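Local coordinates for protein actinorhodin polyketide putative beta-ketoacyl synthase 2 (Streptomyces coelicolor A3, PDB 1TQY) that probably acts as the chain length factor that partners a ketosynthase subunit in building the polyketide backbone of the antibiotic actinorhodin, at residues B[302-307]-B[314-319]; B[310-315]-B[395-400]; B[224-229]-B[373-378]. One frame throughout, in Å; residues are numbered along the deposited sequence.

Overall arrangement
All three contacts gather round helix 310-324. Contacts 1 and 3 are buried, whereas contact 2 is a surface contact whose touching residues are partly exposed. Contact 1 ties the helix to the loop that follows strand 301-303. Contact 2 ties an earlier part of the same helix to strand 391-398, which pairs with strand 301-303. Contacts 1 and 2 share Ala314, Ala315 and one water. Contact 3 joins two loops that cover another side of the helix. The chemistry differs. In contact 1 a carboxylate takes backbone N-H groups, and in contact 2 a guanidinium holds a helix carbonyl. Contact 3 is mainly aromatic and aliphatic packing, with a water bridge at its border.

Contact 1: B[302-307]-B[314-319]; sequences VFADGA and AAEARA
Glu316 reaches from its helix to the backbone of Ala304, Asp305 and Gly306. Its CB points toward that loop. CG lies anti to the backbone N (chi1 174°), and the chain runs on extended, which carries the carboxylate clear of the helix. Glu316 CD comes to rest 3.6 Å from Ala304 CB. The two oxygens then take successive N-H groups. Glu316 OE2 accepts from Asp305 N at 2.6 Å, and Glu316 OE1 accepts from Gly306 N at 2.9 Å. Both use the syn lone pair, and both bonds are fairly straight. This double grip fixes the rotation of the carboxylate. Water 1 extends the pattern by one residue: it accepts from Ala307 N at 2.6 Å and lies 2.7 Å from Glu316 OE1. The Asp305 carboxylate is held elsewhere, chiefly by a salt bridge to Arg340. Gly306 has a positive phi of 60°, and the loop turns there. The contact joins the loop after strand 301-303 to helix 310-324, within the beta-alpha-beta unit completed by strand 330-332. This belongs to the C-terminal half of the thiolase-like fold. The Ala-Asp-Gly-Ala run of 304-307 probably matches the place where active ketosynthases carry a catalytic histidine.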
# COMPACT_ATOMS: atom_id res chain seq x y z
N VAL B 302 19.47 12.16 16.06
CA VAL B 302 18.43 12.23 15.06
C VAL B 302 18.93 11.79 13.69
O VAL B 302 19.85 12.40 13.12
CB VAL B 302 17.89 13.66 14.95
CG1 VAL B 302 16.85 13.74 13.85
CG2 VAL B 302 17.32 14.10 16.28
N PHE B 303 18.35 10.72 13.17
CA PHE B 303 18.69 10.23 11.84
C PHE B 303 17.73 10.95 10.91
O PHE B 303 16.59 10.52 10.73
CB PHE B 303 18.49 8.72 11.75
CG PHE B 303 19.64 7.95 12.29
CD1 PHE B 303 19.90 7.94 13.65
CD2 PHE B 303 20.50 7.26 11.43
CE1 PHE B 303 21.01 7.27 14.16
CE2 PHE B 303 21.61 6.59 11.93
CZ PHE B 303 21.87 6.59 13.29
N ALA B 304 18.20 12.05 10.35
CA ALA B 304 17.42 12.90 9.46
C ALA B 304 17.07 12.28 8.12
O ALA B 304 17.79 11.42 7.61
CB ALA B 304 18.17 14.22 9.25
N ASP B 305 15.97 12.74 7.53
CA ASP B 305 15.54 12.24 6.24
C ASP B 305 16.66 12.51 5.21
O ASP B 305 16.93 11.68 4.35
CB ASP B 305 14.22 12.92 5.83
CG ASP B 305 13.78 12.57 4.42
OD1 ASP B 305 13.47 11.38 4.15
OD2 ASP B 305 13.75 13.49 3.59
N GLY B 306 17.32 13.67 5.32
CA GLY B 306 18.41 14.00 4.42
C GLY B 306 18.03 14.05 2.96
O GLY B 306 18.53 13.27 2.14
N ALA B 307 17.15 14.99 2.62
CA ALA B 307 16.66 15.13 1.25
C ALA B 307 17.74 15.41 0.19
O ALA B 307 17.61 14.96 -0.95
CB ALA B 307 15.60 16.22 1.19
N ALA B 314 16.58 22.58 4.28
CA ALA B 314 16.27 23.73 5.11
C ALA B 314 14.99 23.49 5.89
O ALA B 314 14.92 23.82 7.08
CB ALA B 314 16.14 24.97 4.24
N ALA B 315 13.98 22.92 5.23
CA ALA B 315 12.73 22.64 5.93
C ALA B 315 12.98 21.65 7.07
O ALA B 315 12.54 21.86 8.19
CB ALA B 315 11.69 22.05 4.96
N GLU B 316 13.70 20.57 6.77
CA GLU B 316 13.99 19.57 7.79
C GLU B 316 14.83 20.09 8.95
O GLU B 316 14.56 19.77 10.11
CB GLU B 316 14.67 18.35 7.19
CG GLU B 316 15.10 17.35 8.26
CD GLU B 316 15.44 15.99 7.72
OE1 GLU B 316 16.20 15.91 6.73
OE2 GLU B 316 14.95 14.99 8.29
N ALA B 317 15.87 20.86 8.64
CA ALA B 317 16.75 21.40 9.67
C ALA B 317 15.95 22.32 10.58
O ALA B 317 16.20 22.41 11.78
CB ALA B 317 17.88 22.18 9.02
N ARG B 318 14.98 23.00 9.99
CA ARG B 318 14.13 23.92 10.73
C ARG B 318 13.20 23.14 11.67
O ARG B 318 13.01 23.54 12.82
CB ARG B 318 13.36 24.78 9.72
CG ARG B 318 12.75 26.05 10.27
CD ARG B 318 12.63 27.10 9.16
NE ARG B 318 11.91 26.60 7.99
CZ ARG B 318 12.37 26.66 6.74
NH1 ARG B 318 13.55 27.19 6.48
NH2 ARG B 318 11.64 26.18 5.74
N ALA B 319 12.63 22.03 11.21
CA ALA B 319 11.75 21.26 12.08
C ALA B 319 12.54 20.65 13.23
O ALA B 319 12.11 20.68 14.38
CB ALA B 319 11.03 20.15 11.29
O HOH W 1 16.41 16.93 4.26

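Contact 2: B[310-315]-B[395-400]; sequences PELDAA and LARGRW
Arg397 bends at chi2 (126°) and again at chi3 (99°), and these two turns lead its guanidinium from the strand to the carbonyl of Leu312. Both torsions lie away from the staggered values. The terminal nitrogens converge on one oxygen. Arg397 NH2 gives the stronger bond, 2.6 Å to Leu312 O with an N-H...O angle of 156°. Arg397 NH1 adds a weak, more bent bond to Leu312 O at 3.1 Å. The oxygen sits at the edge of the guanidinium, close to its plane. Seen from the carbonyl, NH2 is tilted somewhat out of the peptide plane. Two side-chain carbons of the helix also touch this nitrogen. Leu312 CB lies 3.7 Å from Arg397 NH2, and Ala315 CB approaches Arg397 NH2 obliquely at 3.8 Å. Water 1 also stands at the guanidinium edge. It is 2.9 Å from Asp313 OD1 and accepts a weak bond from Arg397 NH1 at 2.7 Å. Arg397 NH1 has further support from a salt bridge to Asp305 OD2. Beyond the strand, Arg399 and Trp400 meet the neighbouring protein chain. The arrangement is an arginine on a strand bonding a main-chain carbonyl near the start of a helix. It fastens helix 310-324 to strand 391-398 in the ketosynthase-type, thiolase-like fold.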
# COMPACT_ATOMS: atom_id res chain seq x y z
N PRO B 310 18.27 21.39 -1.39
CA PRO B 310 18.35 22.59 -0.55
C PRO B 310 17.08 22.99 0.20
O PRO B 310 17.08 23.05 1.44
CB PRO B 310 18.80 23.67 -1.52
CG PRO B 310 19.66 22.90 -2.48
CD PRO B 310 18.83 21.66 -2.73
N GLU B 311 16.02 23.27 -0.54
CA GLU B 311 14.76 23.69 0.04
C GLU B 311 14.21 22.67 1.05
O GLU B 311 13.60 23.05 2.05
CB GLU B 311 13.75 23.93 -1.08
CG GLU B 311 12.41 24.46 -0.61
CD GLU B 311 11.38 24.61 -1.74
OE1 GLU B 311 10.29 25.18 -1.48
OE2 GLU B 311 11.67 24.16 -2.88
N LEU B 312 14.45 21.39 0.80
CA LEU B 312 13.97 20.34 1.68
C LEU B 312 14.88 20.15 2.89
O LEU B 312 14.41 19.77 3.96
CB LEU B 312 13.85 19.02 0.92
CG LEU B 312 12.82 18.99 -0.21
CD1 LEU B 312 12.85 17.63 -0.91
CD2 LEU B 312 11.43 19.25 0.36
N ASP B 313 16.17 20.40 2.71
CA ASP B 313 17.12 20.27 3.82
C ASP B 313 16.80 21.38 4.81
O ASP B 313 16.75 21.16 6.02
CB ASP B 313 18.57 20.40 3.34
CG ASP B 313 19.04 19.21 2.50
OD1 ASP B 313 18.56 18.08 2.74
OD2 ASP B 313 19.90 19.41 1.62
N ALA B 314 16.58 22.58 4.28
CA ALA B 314 16.27 23.73 5.11
C ALA B 314 14.99 23.49 5.89
O ALA B 314 14.92 23.82 7.08
CB ALA B 314 16.14 24.97 4.24
N ALA B 315 13.98 22.92 5.23
CA ALA B 315 12.73 22.64 5.93
C ALA B 315 12.98 21.65 7.07
O ALA B 315 12.54 21.86 8.19
CB ALA B 315 11.69 22.05 4.96
N LEU B 395 13.73 9.87 10.96
CA LEU B 395 12.79 10.66 10.16
C LEU B 395 12.79 10.26 8.69
O LEU B 395 13.82 9.91 8.13
CB LEU B 395 13.17 12.13 10.26
CG LEU B 395 13.23 12.69 11.67
CD1 LEU B 395 13.60 14.16 11.64
CD2 LEU B 395 11.88 12.49 12.33
N ALA B 396 11.63 10.35 8.05
CA ALA B 396 11.55 10.04 6.64
C ALA B 396 10.44 10.85 6.02
O ALA B 396 9.41 11.06 6.66
CB ALA B 396 11.27 8.55 6.43
N ARG B 397 10.64 11.35 4.81
CA ARG B 397 9.56 12.09 4.16
C ARG B 397 9.32 11.48 2.81
O ARG B 397 10.22 10.88 2.22
CB ARG B 397 9.91 13.56 3.96
CG ARG B 397 10.26 14.29 5.23
CD ARG B 397 11.61 14.95 5.05
NE ARG B 397 11.46 16.34 4.72
CZ ARG B 397 12.45 17.16 4.38
NH1 ARG B 397 13.71 16.73 4.30
NH2 ARG B 397 12.17 18.42 4.14
N GLY B 398 8.10 11.63 2.33
CA GLY B 398 7.77 11.10 1.03
C GLY B 398 7.31 12.25 0.17
O GLY B 398 6.67 13.19 0.65
N ARG B 399 7.64 12.18 -1.12
CA ARG B 399 7.25 13.19 -2.08
C ARG B 399 5.76 13.52 -1.97
O ARG B 399 4.93 12.62 -1.83
CB ARG B 399 7.57 12.68 -3.48
CG ARG B 399 7.09 13.56 -4.61
CD ARG B 399 7.34 12.85 -5.92
NE ARG B 399 6.93 13.63 -7.08
CZ ARG B 399 7.68 14.57 -7.64
NH1 ARG B 399 8.88 14.85 -7.16
NH2 ARG B 399 7.22 15.22 -8.70
N TRP B 400 5.45 14.81 -2.05
CA TRP B 400 4.09 15.35 -1.96
C TRP B 400 3.65 15.66 -0.53
O TRP B 400 2.50 16.02 -0.30
CB TRP B 400 3.06 14.45 -2.66
CG TRP B 400 3.21 14.47 -4.14
CD1 TRP B 400 3.35 13.39 -4.96
CD2 TRP B 400 3.33 15.63 -4.98
NE1 TRP B 400 3.57 13.80 -6.26
CE2 TRP B 400 3.56 15.17 -6.30
CE3 TRP B 400 3.27 17.01 -4.74
CZ2 TRP B 400 3.73 16.05 -7.38
CZ3 TRP B 400 3.43 17.89 -5.82
CH2 TRP B 400 3.67 17.40 -7.12
O HOH W 1 16.41 16.93 4.26

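Contact 3: B[224-229]-B[373-378]; sequences LPFDER and REYGID
Tyr375 OH and Asp227 O are joined through water 2, which accepts from Tyr375 OH at 2.7 Å and donates to Asp227 O at 2.9 Å. Beside this bridge, the Tyr375 ring turns its edge to the backbone of Phe226. Tyr375 CE2 lies 3.3 Å from Phe226 O, near the plane of the tyrosine ring. That oxygen is buried here and has no hydrogen-bond partner in the model. The two rings do not stack. Tyr375 CD2 meets the edge of the Phe226 ring, 4.0 Å from Phe226 CD2. Ile377 covers one face of the phenylalanine. Its CG1 stands between the backbone N and the carbonyl carbon (chi1 61°), and CD1 beyond it lies over the ring. This is a CH-pi contact, with Ile377 CD1 3.9 Å from the Phe226 centroid and 23° off the ring normal. Phe226 is presented by a type II beta turn from Leu224 to Asp227, where it takes a positive phi of 77°. The chain after the turn is braced by an Asx turn, in which Arg229 N donates to Asp227 OD2 at 2.6 Å. Both loops pack on helix 310-324. Asp313 accepts from Phe226 N, the Phe226 ring touches Glu316, and Tyr375 lies on Ala314 and Ala317. Segment 373-378 then leads into short strand 378-379, which runs parallel to strand 330-332.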
# COMPACT_ATOMS: atom_id res chain seq x y z
N LEU B 224 24.68 15.22 -1.17
CA LEU B 224 25.17 15.98 -0.04
C LEU B 224 24.09 16.66 0.79
O LEU B 224 23.97 17.88 0.79
CB LEU B 224 26.17 17.02 -0.56
CG LEU B 224 27.31 16.45 -1.43
CD1 LEU B 224 28.12 17.60 -2.04
CD2 LEU B 224 28.20 15.56 -0.58
N PRO B 225 23.28 15.87 1.52
CA PRO B 225 22.24 16.50 2.33
C PRO B 225 22.79 17.44 3.41
O PRO B 225 23.71 17.09 4.14
CB PRO B 225 21.49 15.29 2.93
CG PRO B 225 22.57 14.26 3.05
CD PRO B 225 23.29 14.41 1.71
N PHE B 226 22.22 18.64 3.48
CA PHE B 226 22.61 19.67 4.45
C PHE B 226 23.91 20.40 4.10
O PHE B 226 24.35 21.26 4.85
CB PHE B 226 22.69 19.08 5.87
CG PHE B 226 21.37 18.54 6.38
CD1 PHE B 226 21.25 17.22 6.77
CD2 PHE B 226 20.24 19.36 6.44
CE1 PHE B 226 20.03 16.71 7.21
CE2 PHE B 226 19.02 18.86 6.88
CZ PHE B 226 18.91 17.53 7.26
N ASP B 227 24.52 20.05 2.97
CA ASP B 227 25.75 20.72 2.53
C ASP B 227 25.36 21.90 1.65
O ASP B 227 24.37 21.84 0.91
CB ASP B 227 26.62 19.77 1.72
CG ASP B 227 27.98 20.35 1.41
OD1 ASP B 227 28.97 19.97 2.07
OD2 ASP B 227 28.06 21.20 0.50
N GLU B 228 26.14 22.98 1.70
CA GLU B 228 25.81 24.14 0.87
C GLU B 228 25.84 23.81 -0.61
O GLU B 228 25.24 24.52 -1.41
CB GLU B 228 26.75 25.31 1.18
CG GLU B 228 28.20 25.03 0.91
CD GLU B 228 29.04 26.29 1.06
OE1 GLU B 228 28.89 26.98 2.09
OE2 GLU B 228 29.85 26.57 0.14
N ARG B 229 26.52 22.73 -0.98
CA ARG B 229 26.58 22.33 -2.38
C ARG B 229 25.49 21.30 -2.76
O ARG B 229 25.52 20.75 -3.86
CB ARG B 229 27.97 21.77 -2.73
CG ARG B 229 29.13 22.76 -2.63
CD ARG B 229 28.97 23.95 -3.58
NE ARG B 229 30.08 24.90 -3.49
CZ ARG B 229 31.32 24.64 -3.89
NH1 ARG B 229 31.62 23.46 -4.42
NH2 ARG B 229 32.28 25.57 -3.77
N ARG B 373 25.30 27.77 8.14
CA ARG B 373 24.93 28.20 9.49
C ARG B 373 23.40 28.28 9.57
O ARG B 373 22.80 28.07 10.62
CB ARG B 373 25.57 29.57 9.78
CG ARG B 373 25.02 30.33 10.99
CD ARG B 373 25.14 29.54 12.28
NE ARG B 373 24.53 30.21 13.43
CZ ARG B 373 25.05 31.26 14.06
NH1 ARG B 373 26.21 31.77 13.66
NH2 ARG B 373 24.43 31.79 15.11
N GLU B 374 22.79 28.59 8.43
CA GLU B 374 21.34 28.71 8.32
C GLU B 374 20.62 27.49 8.90
O GLU B 374 19.65 27.62 9.65
CB GLU B 374 20.95 28.91 6.85
CG GLU B 374 19.45 29.05 6.57
CD GLU B 374 19.09 28.80 5.11
OE1 GLU B 374 19.84 29.24 4.21
OE2 GLU B 374 18.04 28.16 4.85
N TYR B 375 21.10 26.29 8.55
CA TYR B 375 20.46 25.06 9.03
C TYR B 375 20.52 24.87 10.54
O TYR B 375 19.68 24.16 11.13
CB TYR B 375 21.06 23.83 8.33
CG TYR B 375 20.92 23.87 6.82
CD1 TYR B 375 19.99 24.71 6.21
CD2 TYR B 375 21.68 23.03 6.01
CE1 TYR B 375 19.82 24.72 4.83
CE2 TYR B 375 21.52 23.03 4.62
CZ TYR B 375 20.58 23.88 4.05
OH TYR B 375 20.39 23.87 2.68
N GLY B 376 21.52 25.47 11.17
CA GLY B 376 21.67 25.36 12.61
C GLY B 376 21.60 23.94 13.13
O GLY B 376 20.82 23.64 14.02
N ILE B 377 22.42 23.04 12.58
CA ILE B 377 22.39 21.67 13.05
C ILE B 377 23.77 21.16 13.42
O ILE B 377 24.78 21.64 12.91
CB ILE B 377 21.80 20.71 12.00
CG1 ILE B 377 22.65 20.74 10.74
CG2 ILE B 377 20.36 21.10 11.70
CD1 ILE B 377 22.20 19.73 9.69
N ASP B 378 23.82 20.20 14.34
CA ASP B 378 25.09 19.60 14.75
C ASP B 378 25.22 18.29 13.96
O ASP B 378 24.80 17.24 14.45
CB ASP B 378 25.07 19.33 16.26
CG ASP B 378 26.32 18.61 16.74
OD1 ASP B 378 27.35 18.61 16.03
OD2 ASP B 378 26.29 18.05 17.86
O HOH W 2 21.57 21.58 1.78